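Glutamyl-tRNA(Gln) amidotransferase subunit B, mitochondrial (Saccharomyces cerevisiae, PDB 4N0H) belongs to the GatB/GatE family and serves as the B subunit of a mitochondrial amidotransferase, assembled here with subunit F and a further protein chain. Local coordinates at residues Q103-F111 with Y285-L296; L24-Q33 with Q60-F70. One frame throughout, in Å; residues are numbered along the deposited sequence.

Contact 1: residues Q103-F111 with Y285-L296; sequences QLTQHYRPF and YMPDPELPYINL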
loop_
_atom_site.group_PDB
_atom_site.type_symbol
_atom_site.label_atom_id
_atom_site.label_comp_id
_atom_site.label_asym_id
_atom_site.label_seq_id
_atom_site.Cartn_x
_atom_site.Cartn_y
_atom_site.Cartn_z
ATOM N N GLN B 103 -2.169 12.636 3.402
ATOM C CA GLN B 103 -3.456 12.705 4.076
ATOM C C GLN B 103 -4.447 11.830 3.322
ATOM O O GLN B 103 -4.466 11.837 2.092
ATOM C CB GLN B 103 -3.958 14.151 4.093
ATOM C CG GLN B 103 -5.364 14.314 4.652
ATOM C CD GLN B 103 -5.992 15.653 4.289
ATOM O OE1 GLN B 103 -6.716 16.246 5.086
ATOM N NE2 GLN B 103 -5.723 16.126 3.080
ATOM N N LEU B 104 -5.253 11.065 4.052
ATOM C CA LEU B 104 -6.350 10.321 3.443
ATOM C C LEU B 104 -7.582 11.209 3.324
ATOM O O LEU B 104 -8.013 11.829 4.297
ATOM C CB LEU B 104 -6.668 9.062 4.245
ATOM C CG LEU B 104 -5.647 7.939 4.076
ATOM C CD1 LEU B 104 -5.857 6.844 5.119
ATOM C CD2 LEU B 104 -5.739 7.368 2.660
ATOM N N THR B 105 -8.129 11.272 2.116
ATOM C CA THR B 105 -9.239 12.163 1.800
ATOM C C THR B 105 -9.976 11.605 0.593
ATOM O O THR B 105 -9.430 10.806 -0.151
ATOM C CB THR B 105 -8.746 13.597 1.485
ATOM O OG1 THR B 105 -9.870 14.444 1.207
ATOM C CG2 THR B 105 -7.805 13.599 0.291
ATOM N N GLN B 106 -11.219 12.022 0.399
ATOM C CA GLN B 106 -12.010 11.512 -0.713
ATOM C C GLN B 106 -11.981 12.457 -1.907
ATOM O O GLN B 106 -12.947 13.173 -2.167
ATOM C CB GLN B 106 -13.446 11.268 -0.269
ATOM C CG GLN B 106 -13.556 10.381 0.949
ATOM C CD GLN B 106 -14.978 9.937 1.197
ATOM O OE1 GLN B 106 -15.843 10.750 1.519
ATOM N NE2 GLN B 106 -15.233 8.641 1.026
ATOM N N HIS B 107 -10.870 12.443 -2.634
ATOM C CA HIS B 107 -10.663 13.353 -3.753
ATOM C C HIS B 107 -11.470 12.977 -4.998
ATOM O O HIS B 107 -12.295 13.761 -5.470
ATOM C CB HIS B 107 -9.171 13.439 -4.092
ATOM C CG HIS B 107 -8.864 14.335 -5.251
ATOM N ND1 HIS B 107 -8.483 13.854 -6.485
ATOM C CD2 HIS B 107 -8.881 15.685 -5.364
ATOM C CE1 HIS B 107 -8.281 14.867 -7.308
ATOM N NE2 HIS B 107 -8.515 15.989 -6.652
ATOM N N TYR B 108 -11.233 11.781 -5.526
ATOM C CA TYR B 108 -11.864 11.351 -6.776
ATOM C C TYR B 108 -13.330 10.955 -6.617
ATOM O O TYR B 108 -14.132 11.166 -7.524
ATOM C CB TYR B 108 -11.100 10.175 -7.401
ATOM C CG TYR B 108 -9.681 10.496 -7.806
ATOM C CD1 TYR B 108 -9.418 11.385 -8.840
ATOM C CD2 TYR B 108 -8.603 9.899 -7.162
ATOM C CE1 TYR B 108 -8.119 11.681 -9.214
ATOM C CE2 TYR B 108 -7.304 10.181 -7.531
ATOM C CZ TYR B 108 -7.067 11.075 -8.556
ATOM O OH TYR B 108 -5.773 11.364 -8.930
ATOM N N ARG B 109 -13.669 10.353 -5.480
ATOM C CA ARG B 109 -15.022 9.855 -5.249
ATOM C C ARG B 109 -15.527 10.236 -3.859
ATOM O O ARG B 109 -15.364 9.483 -2.902
ATOM C CB ARG B 109 -15.078 8.335 -5.428
ATOM C CG ARG B 109 -14.592 7.845 -6.788
ATOM C CD ARG B 109 -15.048 6.420 -7.052
ATOM N NE ARG B 109 -16.501 6.297 -6.932
ATOM C CZ ARG B 109 -17.357 6.538 -7.922
ATOM N NH1 ARG B 109 -16.908 6.916 -9.113
ATOM N NH2 ARG B 109 -18.661 6.401 -7.722
ATOM N N PRO B 110 -16.147 11.416 -3.751
ATOM C CA PRO B 110 -16.646 11.935 -2.474
ATOM C C PRO B 110 -17.826 11.121 -1.949
ATOM O O PRO B 110 -18.486 10.416 -2.720
ATOM C CB PRO B 110 -17.077 13.367 -2.820
ATOM C CG PRO B 110 -17.364 13.330 -4.288
ATOM C CD PRO B 110 -16.376 12.356 -4.861
ATOM N N PHE B 111 -18.070 11.213 -0.644
ATOM C CA PHE B 111 -19.149 10.472 0.002
ATOM C C PHE B 111 -20.525 10.801 -0.585
ATOM O O PHE B 111 -21.344 9.909 -0.786
ATOM C CB PHE B 111 -19.156 10.727 1.516
ATOM C CG PHE B 111 -20.152 9.877 2.268
ATOM C CD1 PHE B 111 -21.420 10.362 2.563
ATOM C CD2 PHE B 111 -19.825 8.590 2.664
ATOM C CE1 PHE B 111 -22.338 9.580 3.248
ATOM C CE2 PHE B 111 -20.738 7.801 3.353
ATOM C CZ PHE B 111 -21.996 8.295 3.640
ATOM N N TYR B 285 -2.360 12.528 -6.118
ATOM C CA TYR B 285 -3.520 11.811 -5.595
ATOM C C TYR B 285 -3.558 10.377 -6.115
ATOM O O TYR B 285 -3.555 10.143 -7.321
ATOM C CB TYR B 285 -4.819 12.517 -5.979
ATOM C CG TYR B 285 -5.027 13.867 -5.323
ATOM C CD1 TYR B 285 -4.859 15.043 -6.044
ATOM C CD2 TYR B 285 -5.407 13.964 -3.988
ATOM C CE1 TYR B 285 -5.059 16.278 -5.459
ATOM C CE2 TYR B 285 -5.608 15.198 -3.393
ATOM C CZ TYR B 285 -5.431 16.351 -4.135
ATOM O OH TYR B 285 -5.625 17.583 -3.555
ATOM N N MET B 286 -3.580 9.428 -5.190
ATOM C CA MET B 286 -3.613 8.012 -5.521
ATOM C C MET B 286 -4.680 7.352 -4.672
ATOM O O MET B 286 -4.670 7.499 -3.452
ATOM C CB MET B 286 -2.256 7.365 -5.220
ATOM C CG MET B 286 -2.147 5.906 -5.647
ATOM S SD MET B 286 -0.579 5.132 -5.163
ATOM C CE MET B 286 -0.770 5.050 -3.387
ATOM N N PRO B 287 -5.613 6.632 -5.309
ATOM C CA PRO B 287 -6.585 5.868 -4.520
ATOM C C PRO B 287 -5.845 4.946 -3.561
ATOM O O PRO B 287 -4.864 4.318 -3.970
ATOM C CB PRO B 287 -7.319 5.050 -5.580
ATOM C CG PRO B 287 -7.216 5.876 -6.818
ATOM C CD PRO B 287 -5.848 6.498 -6.756
ATOM N N ASP B 288 -6.274 4.889 -2.303
ATOM C CA ASP B 288 -5.591 4.042 -1.339
ATOM C C ASP B 288 -5.684 2.578 -1.767
ATOM O O ASP B 288 -6.764 2.088 -2.089
ATOM C CB ASP B 288 -6.147 4.229 0.069
ATOM C CG ASP B 288 -5.271 3.591 1.122
ATOM O OD1 ASP B 288 -5.467 2.392 1.418
ATOM O OD2 ASP B 288 -4.380 4.286 1.651
ATOM N N PRO B 289 -4.538 1.885 -1.803
ATOM C CA PRO B 289 -4.511 0.502 -2.288
ATOM C C PRO B 289 -4.954 -0.522 -1.246
ATOM O O PRO B 289 -5.117 -1.690 -1.595
ATOM C CB PRO B 289 -3.041 0.291 -2.664
ATOM C CG PRO B 289 -2.287 1.249 -1.806
ATOM C CD PRO B 289 -3.185 2.439 -1.595
ATOM N N GLU B 290 -5.162 -0.093 -0.003
ATOM C CA GLU B 290 -5.540 -1.011 1.074
ATOM C C GLU B 290 -7.010 -0.927 1.486
ATOM O O GLU B 290 -7.652 -1.947 1.733
ATOM C CB GLU B 290 -4.670 -0.773 2.307
ATOM C CG GLU B 290 -3.205 -1.072 2.103
ATOM C CD GLU B 290 -2.464 -1.204 3.419
ATOM O OE1 GLU B 290 -2.536 -0.265 4.243
ATOM O OE2 GLU B 290 -1.826 -2.257 3.636
ATOM N N LEU B 291 -7.535 0.290 1.573
ATOM C CA LEU B 291 -8.888 0.496 2.071
ATOM C C LEU B 291 -9.946 0.035 1.071
ATOM O O LEU B 291 -9.852 0.322 -0.121
ATOM C CB LEU B 291 -9.103 1.968 2.430
ATOM C CG LEU B 291 -8.219 2.489 3.566
ATOM C CD1 LEU B 291 -8.203 4.006 3.582
ATOM C CD2 LEU B 291 -8.706 1.942 4.904
ATOM N N PRO B 292 -10.960 -0.694 1.557
ATOM C CA PRO B 292 -12.067 -1.113 0.688
ATOM C C PRO B 292 -12.902 0.089 0.271
ATOM O O PRO B 292 -12.941 1.069 1.007
ATOM C CB PRO B 292 -12.910 -2.016 1.601
ATOM C CG PRO B 292 -12.018 -2.367 2.760
ATOM C CD PRO B 292 -11.117 -1.185 2.935
ATOM N N TYR B 293 -13.555 0.017 -0.887
ATOM C CA TYR B 293 -14.531 1.027 -1.284
ATOM C C TYR B 293 -15.623 1.141 -0.227
ATOM O O TYR B 293 -15.923 0.173 0.471
ATOM C CB TYR B 293 -15.204 0.639 -2.600
ATOM C CG TYR B 293 -14.319 0.652 -3.822
ATOM C CD1 TYR B 293 -13.472 1.720 -4.090
ATOM C CD2 TYR B 293 -14.344 -0.404 -4.721
ATOM C CE1 TYR B 293 -12.669 1.729 -5.220
ATOM C CE2 TYR B 293 -13.550 -0.406 -5.848
ATOM C CZ TYR B 293 -12.714 0.657 -6.095
ATOM O OH TYR B 293 -11.928 0.636 -7.227
ATOM N N ILE B 294 -16.215 2.324 -0.105
ATOM C CA ILE B 294 -17.442 2.473 0.659
ATOM C C ILE B 294 -18.597 2.135 -0.280
ATOM O O ILE B 294 -18.873 2.882 -1.214
ATOM C CB ILE B 294 -17.610 3.910 1.196
ATOM C CG1 ILE B 294 -16.544 4.214 2.251
ATOM C CG2 ILE B 294 -19.011 4.126 1.780
ATOM C CD1 ILE B 294 -16.634 5.612 2.817
ATOM N N ASN B 295 -19.248 1.001 -0.040
ATOM C CA ASN B 295 -20.355 0.550 -0.881
ATOM C C ASN B 295 -21.591 0.258 -0.042
ATOM O O ASN B 295 -21.772 -0.854 0.445
ATOM C CB ASN B 295 -19.947 -0.697 -1.668
ATOM C CG ASN B 295 -21.018 -1.152 -2.644
ATOM O OD1 ASN B 295 -21.996 -0.446 -2.894
ATOM N ND2 ASN B 295 -20.831 -2.338 -3.206
ATOM N N LEU B 296 -22.440 1.266 0.128
ATOM C CA LEU B 296 -23.574 1.156 1.033
ATOM C C LEU B 296 -24.795 0.578 0.327
ATOM O O LEU B 296 -25.088 0.930 -0.814
ATOM C CB LEU B 296 -23.896 2.529 1.628
ATOM C CG LEU B 296 -22.663 3.167 2.280
ATOM C CD1 LEU B 296 -22.914 4.619 2.638
ATOM C CD2 LEU B 296 -22.249 2.372 3.504
#

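Contact 2: residues L24-Q33 with Q60-F70; sequences LNTKNKLFSQ and QPVLNLEAILF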
loop_
_atom_site.group_PDB
_atom_site.type_symbol
_atom_site.label_atom_id
_atom_site.label_comp_id
_atom_site.label_asym_id
_atom_site.label_seq_id
_atom_site.Cartn_x
_atom_site.Cartn_y
_atom_site.Cartn_z
ATOM N N LEU B 24 -15.606 15.856 13.401
ATOM C CA LEU B 24 -16.669 14.994 13.904
ATOM C C LEU B 24 -16.411 14.615 15.357
ATOM O O LEU B 24 -15.267 14.402 15.757
ATOM C CB LEU B 24 -16.795 13.733 13.045
ATOM C CG LEU B 24 -17.161 13.949 11.574
ATOM C CD1 LEU B 24 -17.471 12.622 10.902
ATOM C CD2 LEU B 24 -18.334 14.912 11.439
ATOM N N ASN B 25 -17.471 14.537 16.154
ATOM C CA ASN B 25 -17.317 14.093 17.533
ATOM C C ASN B 25 -17.662 12.616 17.714
ATOM O O ASN B 25 -18.451 12.245 18.581
ATOM C CB ASN B 25 -18.085 14.989 18.518
ATOM C CG ASN B 25 -19.521 15.226 18.105
ATOM O OD1 ASN B 25 -20.076 16.301 18.344
ATOM N ND2 ASN B 25 -20.134 14.229 17.479
ATOM N N THR B 26 -17.071 11.781 16.871
ATOM C CA THR B 26 -17.090 10.346 17.090
ATOM C C THR B 26 -16.260 10.076 18.336
ATOM O O THR B 26 -15.390 10.875 18.693
ATOM C CB THR B 26 -16.468 9.596 15.903
ATOM O OG1 THR B 26 -15.153 10.105 15.665
ATOM C CG2 THR B 26 -17.311 9.791 14.649
ATOM N N LYS B 27 -16.525 8.959 19.002
ATOM C CA LYS B 27 -15.774 8.611 20.201
ATOM C C LYS B 27 -14.289 8.419 19.889
ATOM O O LYS B 27 -13.420 8.887 20.628
ATOM C CB LYS B 27 -16.344 7.350 20.848
ATOM C CG LYS B 27 -15.675 6.974 22.160
ATOM C CD LYS B 27 -16.348 5.763 22.781
ATOM C CE LYS B 27 -16.410 4.604 21.797
ATOM N NZ LYS B 27 -17.155 3.437 22.351
ATOM N N ASN B 28 -14.008 7.737 18.787
ATOM C CA ASN B 28 -12.636 7.445 18.398
ATOM C C ASN B 28 -12.296 8.044 17.040
ATOM O O ASN B 28 -13.147 8.664 16.410
ATOM C CB ASN B 28 -12.392 5.934 18.432
ATOM C CG ASN B 28 -12.595 5.357 19.824
ATOM O OD1 ASN B 28 -12.312 6.019 20.827
ATOM N ND2 ASN B 28 -13.100 4.131 19.894
ATOM N N LYS B 29 -11.052 7.870 16.603
ATOM C CA LYS B 29 -10.559 8.537 15.404
ATOM C C LYS B 29 -11.009 7.861 14.111
ATOM O O LYS B 29 -11.750 6.889 14.143
ATOM C CB LYS B 29 -9.041 8.648 15.440
ATOM C CG LYS B 29 -8.514 9.531 16.562
ATOM C CD LYS B 29 -7.023 9.766 16.361
ATOM C CE LYS B 29 -6.388 10.461 17.547
ATOM N NZ LYS B 29 -4.954 10.737 17.245
ATOM N N LEU B 30 -10.551 8.389 12.981
ATOM C CA LEU B 30 -11.053 7.978 11.665
ATOM C C LEU B 30 -10.542 6.609 11.179
ATOM O O LEU B 30 -11.332 5.741 10.799
ATOM C CB LEU B 30 -10.744 9.059 10.623
ATOM C CG LEU B 30 -11.319 8.827 9.226
ATOM C CD1 LEU B 30 -12.823 8.586 9.313
ATOM C CD2 LEU B 30 -11.025 10.007 8.306
ATOM N N PHE B 31 -9.229 6.417 11.187
ATOM C CA PHE B 31 -8.654 5.157 10.711
ATOM C C PHE B 31 -7.939 4.373 11.814
ATOM O O PHE B 31 -7.138 3.484 11.544
ATOM C CB PHE B 31 -7.720 5.415 9.522
ATOM C CG PHE B 31 -8.440 5.894 8.298
ATOM C CD1 PHE B 31 -9.239 5.026 7.568
ATOM C CD2 PHE B 31 -8.350 7.216 7.895
ATOM C CE1 PHE B 31 -9.917 5.464 6.445
ATOM C CE2 PHE B 31 -9.026 7.659 6.772
ATOM C CZ PHE B 31 -9.817 6.786 6.051
ATOM N N SER B 32 -8.233 4.729 13.058
ATOM C CA SER B 32 -7.706 4.034 14.222
ATOM C C SER B 32 -8.725 4.193 15.339
ATOM O O SER B 32 -9.486 5.161 15.352
ATOM C CB SER B 32 -6.370 4.643 14.651
ATOM O OG SER B 32 -5.924 4.088 15.876
ATOM N N GLN B 33 -8.750 3.255 16.280
ATOM C CA GLN B 33 -9.714 3.343 17.374
ATOM C C GLN B 33 -9.183 4.099 18.596
ATOM O O GLN B 33 -9.762 4.032 19.681
ATOM C CB GLN B 33 -10.247 1.959 17.760
ATOM C CG GLN B 33 -11.242 1.393 16.752
ATOM C CD GLN B 33 -12.439 2.315 16.545
ATOM O OE1 GLN B 33 -13.186 2.606 17.481
ATOM N NE2 GLN B 33 -12.617 2.788 15.320
ATOM N N GLN B 60 -1.561 -0.170 9.789
ATOM C CA GLN B 60 -2.563 -0.091 8.722
ATOM C C GLN B 60 -3.832 0.643 9.156
ATOM O O GLN B 60 -4.255 0.531 10.308
ATOM C CB GLN B 60 -2.947 -1.495 8.250
ATOM C CG GLN B 60 -1.805 -2.279 7.623
ATOM C CD GLN B 60 -2.182 -3.712 7.357
ATOM O OE1 GLN B 60 -2.302 -4.510 8.289
ATOM N NE2 GLN B 60 -2.396 -4.051 6.085
ATOM N N PRO B 61 -4.457 1.379 8.223
ATOM C CA PRO B 61 -5.719 2.073 8.510
ATOM C C PRO B 61 -6.907 1.114 8.527
ATOM O O PRO B 61 -6.964 0.189 7.710
ATOM C CB PRO B 61 -5.856 3.041 7.335
ATOM C CG PRO B 61 -5.153 2.346 6.206
ATOM C CD PRO B 61 -3.990 1.621 6.844
ATOM N N VAL B 62 -7.822 1.326 9.468
ATOM C CA VAL B 62 -9.116 0.636 9.491
ATOM C C VAL B 62 -10.221 1.672 9.713
ATOM O O VAL B 62 -10.214 2.395 10.715
ATOM C CB VAL B 62 -9.194 -0.430 10.603
ATOM C CG1 VAL B 62 -10.584 -1.049 10.649
ATOM C CG2 VAL B 62 -8.126 -1.510 10.401
ATOM N N LEU B 63 -11.164 1.752 8.779
ATOM C CA LEU B 63 -12.197 2.784 8.832
ATOM C C LEU B 63 -13.145 2.657 10.031
ATOM O O LEU B 63 -13.684 1.581 10.313
ATOM C CB LEU B 63 -12.989 2.824 7.519
ATOM C CG LEU B 63 -14.072 3.905 7.427
ATOM C CD1 LEU B 63 -13.482 5.287 7.646
ATOM C CD2 LEU B 63 -14.785 3.822 6.079
ATOM N N ASN B 64 -13.319 3.769 10.742
ATOM C CA ASN B 64 -14.299 3.877 11.808
ATOM C C ASN B 64 -15.675 4.064 11.175
ATOM O O ASN B 64 -15.927 5.076 10.521
ATOM C CB ASN B 64 -13.966 5.078 12.693
ATOM C CG ASN B 64 -14.867 5.187 13.916
ATOM O OD1 ASN B 64 -15.978 4.651 13.951
ATOM N ND2 ASN B 64 -14.387 5.893 14.926
ATOM N N LEU B 65 -16.556 3.089 11.370
ATOM C CA LEU B 65 -17.870 3.113 10.732
ATOM C C LEU B 65 -18.781 4.214 11.272
ATOM O O LEU B 65 -19.743 4.611 10.615
ATOM C CB LEU B 65 -18.542 1.742 10.832
ATOM C CG LEU B 65 -17.761 0.600 10.171
ATOM C CD1 LEU B 65 -18.507 -0.720 10.310
ATOM C CD2 LEU B 65 -17.477 0.897 8.703
ATOM N N GLU B 66 -18.480 4.718 12.463
ATOM C CA GLU B 66 -19.270 5.811 13.015
ATOM C C GLU B 66 -19.169 7.065 12.142
ATOM O O GLU B 66 -20.112 7.860 12.066
ATOM C CB GLU B 66 -18.865 6.116 14.463
ATOM C CG GLU B 66 -19.854 7.021 15.192
ATOM C CD GLU B 66 -19.557 7.158 16.675
ATOM O OE1 GLU B 66 -20.523 7.291 17.460
ATOM O OE2 GLU B 66 -18.365 7.141 17.059
ATOM N N ALA B 67 -18.029 7.234 11.477
ATOM C CA ALA B 67 -17.847 8.354 10.557
ATOM C C ALA B 67 -18.775 8.231 9.347
ATOM O O ALA B 67 -19.263 9.234 8.825
ATOM C CB ALA B 67 -16.393 8.459 10.109
ATOM N N ILE B 68 -19.017 7.000 8.907
ATOM C CA ILE B 68 -19.993 6.754 7.846
ATOM C C ILE B 68 -21.401 7.145 8.298
ATOM O O ILE B 68 -22.151 7.787 7.561
ATOM C CB ILE B 68 -20.008 5.277 7.418
ATOM C CG1 ILE B 68 -18.698 4.897 6.729
ATOM C CG2 ILE B 68 -21.189 4.992 6.487
ATOM C CD1 ILE B 68 -18.673 3.451 6.285
ATOM N N LEU B 69 -21.761 6.747 9.514
ATOM C CA LEU B 69 -23.083 7.050 10.048
ATOM C C LEU B 69 -23.296 8.559 10.130
ATOM O O LEU B 69 -24.341 9.076 9.724
ATOM C CB LEU B 69 -23.259 6.413 11.431
ATOM C CG LEU B 69 -24.573 6.703 12.159
ATOM C CD1 LEU B 69 -25.744 6.075 11.421
ATOM C CD2 LEU B 69 -24.515 6.213 13.599
ATOM N N PHE B 70 -22.292 9.259 10.649
ATOM C CA PHE B 70 -22.355 10.706 10.794
ATOM C C PHE B 70 -22.488 11.359 9.424
ATOM O O PHE B 70 -23.301 12.258 9.237
ATOM C CB PHE B 70 -21.117 11.251 11.520
ATOM C CG PHE B 70 -21.163 11.097 13.020
ATOM C CD1 PHE B 70 -22.014 10.182 13.618
ATOM C CD2 PHE B 70 -20.348 11.873 13.832
ATOM C CE1 PHE B 70 -22.050 10.039 14.998
ATOM C CE2 PHE B 70 -20.375 11.739 15.216
ATOM C CZ PHE B 70 -21.229 10.821 15.799
HETATM O O HOH W 1 -16.003 6.096 17.362
HETATM O O HOH W 2 -5.553 1.528 12.490
HETATM O O HOH W 3 -10.451 2.018 13.203
#

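Contact 1: residues Q103-F111 with Y285-L296
His107 and Tyr285 lie flat against each other in a face-to-face stack. Their ring centroids are 3.7 Å apart and their planes only 1° from parallel, so the two rings overlap closely, His107 ND1 nearest Tyr285 CG. With CG of His107 anti to the backbone N (chi1 179°), the imidazole swings out over the tyrosine face. The same imidazole presents its edge to Tyr108, ND1 standing 3.4 Å above the plane of that ring, over its centre. Tyr108 in turn reaches across to Tyr285, where its OH donates to the Tyr285 O at 3.0 Å. The hydroxyl approaches from above the carbonyl plane, 49° out of it. Tyr108 CZ rests on Tyr285 CB, and Tyr108 CE2 touches Pro287 CD at 4.0 Å.

Beyond the rings, Leu104 divides its two methyls: CD1 meets Leu291 CD1 tip to tip at 4.0 Å, whereas CD2 lies 3.5 Å from Asp288 OD2. That carboxylate is held at both oxygens. OD2 forms a salt bridge with Arg90, and OD1 accepts from the backbone N of Glu290 and of Leu291, the first of these bonds closing an Asx turn. Gln106 crosses Ile294 at about a right angle, its NE2 3.8 Å from Ile294 CD1, while its OE1 accepts from Ile140 N. Phe111 likewise crosses Leu296, with Phe111 CZ 3.9 Å from Leu296 CD1, and its ring also packs on helix 65-78.

In the fold, strand 89-92 pairs antiparallel with both strand 102-120 and strand 286-287. The stack and the leucine pair join the parts of the chain on either flank of this strand, and the Asx turn shapes one of them, in the mixed sheet of the GatB/GatE catalytic domain.

Contact 2: residues L24-Q33 with Q60-F70
Asn64 meets the backbone of Lys29 and Leu30 while standing at the N-cap of helix 65-78, so a helix start and a long-range loop contact share one residue. Its OD1 takes the capping bond from Glu66 N at 2.9 Å and also accepts a hydrogen bond from Gln122 NE2 of subunit F. The ND2 gives one hydrogen to Lys29 O, also at 2.9 Å, with that oxygen almost exactly in the amide plane, 1° out of it. The other hydrogen goes to a water, and together these bonds fix the rotation of the amide. Asn64 also donates through its backbone N to Leu30 O at 2.8 Å. One pair further along, Val62 N reaches Phe31 O at 3.1 Å, and a second water bridges that carbonyl to Gln60 O.

The water on Asn64 is gripped three times: it accepts from Asn64 ND2 and Asn28 N and donates to Glu66 OE2. That carboxylate oxygen also takes the Lys27 N-H on its syn side but 31° out of the carboxylate plane, with Lys27 N at 3.2 Å. Glu66 reaches it because CG is anti to the backbone N (chi1 -167°) and the chain beyond is extended. Inside the loop, Thr26 OG1 donates to Asn28 O nearly along the C=O axis, and Asn28 ND2 to Gln33 OE1. A third water links Gln33 NE2 with Val62 O.

Apolar packing runs beside these polar ties. Leu30 CD1 sits against Ala67 CB at 3.7 Å and Leu63 CD1 at 3.8 Å, Phe31 packs on Pro61 and Leu63, and Leu24 CD1 touches Phe70 CB. Subunit F flanks the same region through bonds to Gln33. Over the Phe70 face, Thr26 CG2 makes a CH-pi contact, 4.1 Å from the ring centroid.

How the contacts relate
Along the chain contact 2 closes before contact 1 opens; their centres are about 14 Å apart, and they meet side by side in space. Phe31 of contact 2 is the apolar link: its CE1 lies 3.6 Å from Leu291 CD1, and its CE2 lies 3.7 Å from Leu104 CD1, so the leucine pair of contact 1 extends into the packing of contact 2. A polar tie runs alongside, a probable hydrogen bond from Gln60 NE2 to Glu290 OE2 at 3.1 Å. Both of these residues also pair with charged side chains of another protein chain. Subunit F touches both contacts as well, near Asn295 in contact 1 and Asn64 in contact 2.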